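Local coordinates for PKS (Streptomyces albus, PDB 4OQJ), which probably acts as a polyketide synthase in oxazolomycin biosynthesis, with a ketosynthase domain of the thiolase clan that would extend acyl chains by condensation, at residues R31-A36 / G370-A375. Sequence-based numbering, arbitrary orientation. Where two conformers were deposited one is given.
Sequences RFPGAA and GHLDTA
Phe-32 and Pro-33 meet Leu-372 in a small, buried apolar contact between two loops of the ketosynthase domain. Segment 31-36 begins at the last residue of strand 23-31 of the central sheet and leads towards helix 38-46; loop 370-375 joins helix 366-369 to helix 376-390. The Phe-32 and Leu-372 side chains cross at about a right angle. CD2 of Leu-372 comes obliquely to the ring, 3.3 Å from Phe-32 CD1 and 3.7 Å from Phe-32 CE1. The first distance is short for two carbons, and Leu-372 chi1, -91°, is away from a staggered position; the exact place of CD2 is therefore doubtful. Its other methyl, CD1, lies a looser 4.2 Å from Pro-33 CD. The Phe-32 ring also meets Phe-41 edge-to-face, and both Phe-32 and Leu-372 touch Ala-379 of helix 376-390.

Each backbone is fixed locally. A type II turn runs from Phe-32 to Ala-35, with Gly-34 at positive phi. Ala-35 N to Phe-32 O closes it; Phe-32 N to Ala-35 O is a second bond between the same residues. In 370-375, Ala-375 N bonds to Leu-372 O at 2.9 Å, just before helix 376-390. His-371 ND1 accepts Asp-373 N at 3.0 Å, with the donor 25° out of the ring plane; this helps fix the ring's rotation. His-371 NE2 is hydrogen-bonded to a glycerol, probably from the crystallisation liquor. Lys-366 to His-371 matches the ketosynthase KTNxGH motif, consistent with an active-site histidine.

Between the loops only carbon atoms meet. Water exclusion and van der Waals packing, shared with helix 376-390, probably hold them together.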
loop_
_atom_site.group_PDB
_atom_site.type_symbol
_atom_site.label_atom_id
_atom_site.label_comp_id
_atom_site.label_asym_id
_atom_site.label_seq_id
_atom_site.Cartn_x
_atom_site.Cartn_y
_atom_site.Cartn_z
ATOM N N ARG A 31 -7.455 -20.077 -6.208
ATOM C CA ARG A 31 -8.755 -20.716 -6.242
ATOM C C ARG A 31 -9.639 -19.778 -7.040
ATOM O O ARG A 31 -10.006 -18.692 -6.570
ATOM C CB ARG A 31 -9.294 -20.945 -4.837
ATOM C CG ARG A 31 -8.297 -21.707 -3.951
ATOM C CD ARG A 31 -8.553 -21.479 -2.490
ATOM N NE ARG A 31 -7.802 -22.428 -1.660
ATOM C CZ ARG A 31 -8.135 -22.745 -0.417
ATOM N NH1 ARG A 31 -9.199 -22.174 0.142
ATOM N NH2 ARG A 31 -7.408 -23.635 0.266
ATOM N N PHE A 32 -9.919 -20.190 -8.272
ATOM C CA PHE A 32 -10.686 -19.409 -9.239
ATOM C C PHE A 32 -11.910 -20.245 -9.609
ATOM O O PHE A 32 -11.963 -21.437 -9.282
ATOM C CB PHE A 32 -9.841 -19.100 -10.474
ATOM C CG PHE A 32 -8.653 -18.199 -10.218
ATOM C CD1 PHE A 32 -8.705 -17.174 -9.284
ATOM C CD2 PHE A 32 -7.487 -18.364 -10.936
ATOM C CE1 PHE A 32 -7.607 -16.352 -9.069
ATOM C CE2 PHE A 32 -6.392 -17.549 -10.713
ATOM C CZ PHE A 32 -6.463 -16.530 -9.797
ATOM N N PRO A 33 -12.901 -19.649 -10.289
ATOM C CA PRO A 33 -13.999 -20.517 -10.742
ATOM C C PRO A 33 -13.482 -21.674 -11.581
ATOM O O PRO A 33 -12.669 -21.464 -12.483
ATOM C CB PRO A 33 -14.870 -19.582 -11.577
ATOM C CG PRO A 33 -14.582 -18.218 -11.015
ATOM C CD PRO A 33 -13.113 -18.246 -10.679
ATOM N N GLY A 34 -13.913 -22.885 -11.245
ATOM C CA GLY A 34 -13.539 -24.067 -11.996
ATOM C C GLY A 34 -12.129 -24.570 -11.727
ATOM O O GLY A 34 -11.693 -25.530 -12.364
ATOM N N ALA A 35 -11.414 -23.959 -10.785
ATOM C CA ALA A 35 -10.011 -24.337 -10.559
ATOM C C ALA A 35 -9.536 -23.992 -9.177
ATOM O O ALA A 35 -9.367 -22.815 -8.864
ATOM C CB ALA A 35 -9.101 -23.652 -11.581
ATOM N N ALA A 36 -9.254 -25.016 -8.386
ATOM C CA ALA A 36 -8.802 -24.823 -7.010
ATOM C C ALA A 36 -7.276 -24.842 -6.867
ATOM O O ALA A 36 -6.754 -24.696 -5.768
ATOM C CB ALA A 36 -9.422 -25.896 -6.110
ATOM N N GLY A 370 -14.549 -14.846 -15.964
ATOM C CA GLY A 370 -15.152 -13.566 -15.632
ATOM C C GLY A 370 -14.198 -12.592 -14.954
ATOM O O GLY A 370 -12.995 -12.802 -14.891
ATOM N N HIS A 371 -14.783 -11.529 -14.426
ATOM C CA HIS A 371 -14.085 -10.398 -13.858
ATOM C C HIS A 371 -13.996 -10.588 -12.353
ATOM O O HIS A 371 -14.986 -10.394 -11.653
ATOM C CB HIS A 371 -14.838 -9.103 -14.224
ATOM C CG HIS A 371 -14.104 -7.847 -13.886
ATOM N ND1 HIS A 371 -13.145 -7.781 -12.901
ATOM C CD2 HIS A 371 -14.192 -6.596 -14.411
ATOM C CE1 HIS A 371 -12.671 -6.548 -12.826
ATOM N NE2 HIS A 371 -13.291 -5.810 -13.729
ATOM N N LEU A 372 -12.814 -10.961 -11.856
ATOM C CA LEU A 372 -12.635 -11.261 -10.428
ATOM C C LEU A 372 -12.397 -10.027 -9.568
ATOM O O LEU A 372 -11.962 -10.130 -8.413
ATOM C CB LEU A 372 -11.479 -12.255 -10.249
ATOM C CG LEU A 372 -11.867 -13.743 -10.246
ATOM C CD1 LEU A 372 -12.771 -14.070 -11.372
ATOM C CD2 LEU A 372 -10.639 -14.638 -10.307
ATOM N N ASP A 373 -12.690 -8.861 -10.121
ATOM C CA ASP A 373 -12.735 -7.638 -9.324
ATOM C C ASP A 373 -11.369 -7.397 -8.644
ATOM O O ASP A 373 -10.368 -7.278 -9.338
ATOM C CB ASP A 373 -13.874 -7.742 -8.314
ATOM C CG ASP A 373 -14.239 -6.412 -7.701
ATOM O OD1 ASP A 373 -14.880 -5.605 -8.400
ATOM O OD2 ASP A 373 -13.895 -6.187 -6.519
ATOM N N THR A 374 -11.304 -7.356 -7.315
ATOM C CA THR A 374 -10.036 -7.151 -6.614
ATOM C C THR A 374 -8.968 -8.160 -7.040
ATOM O O THR A 374 -7.770 -7.843 -7.089
ATOM C CB THR A 374 -10.261 -7.253 -5.085
ATOM O OG1 THR A 374 -11.499 -6.615 -4.745
ATOM C CG2 THR A 374 -9.128 -6.606 -4.311
ATOM N N ALA A 375 -9.410 -9.374 -7.353
ATOM C CA ALA A 375 -8.507 -10.466 -7.726
ATOM C C ALA A 375 -8.286 -10.621 -9.226
ATOM O O ALA A 375 -7.684 -11.603 -9.666
ATOM C CB ALA A 375 -9.044 -11.778 -7.169
#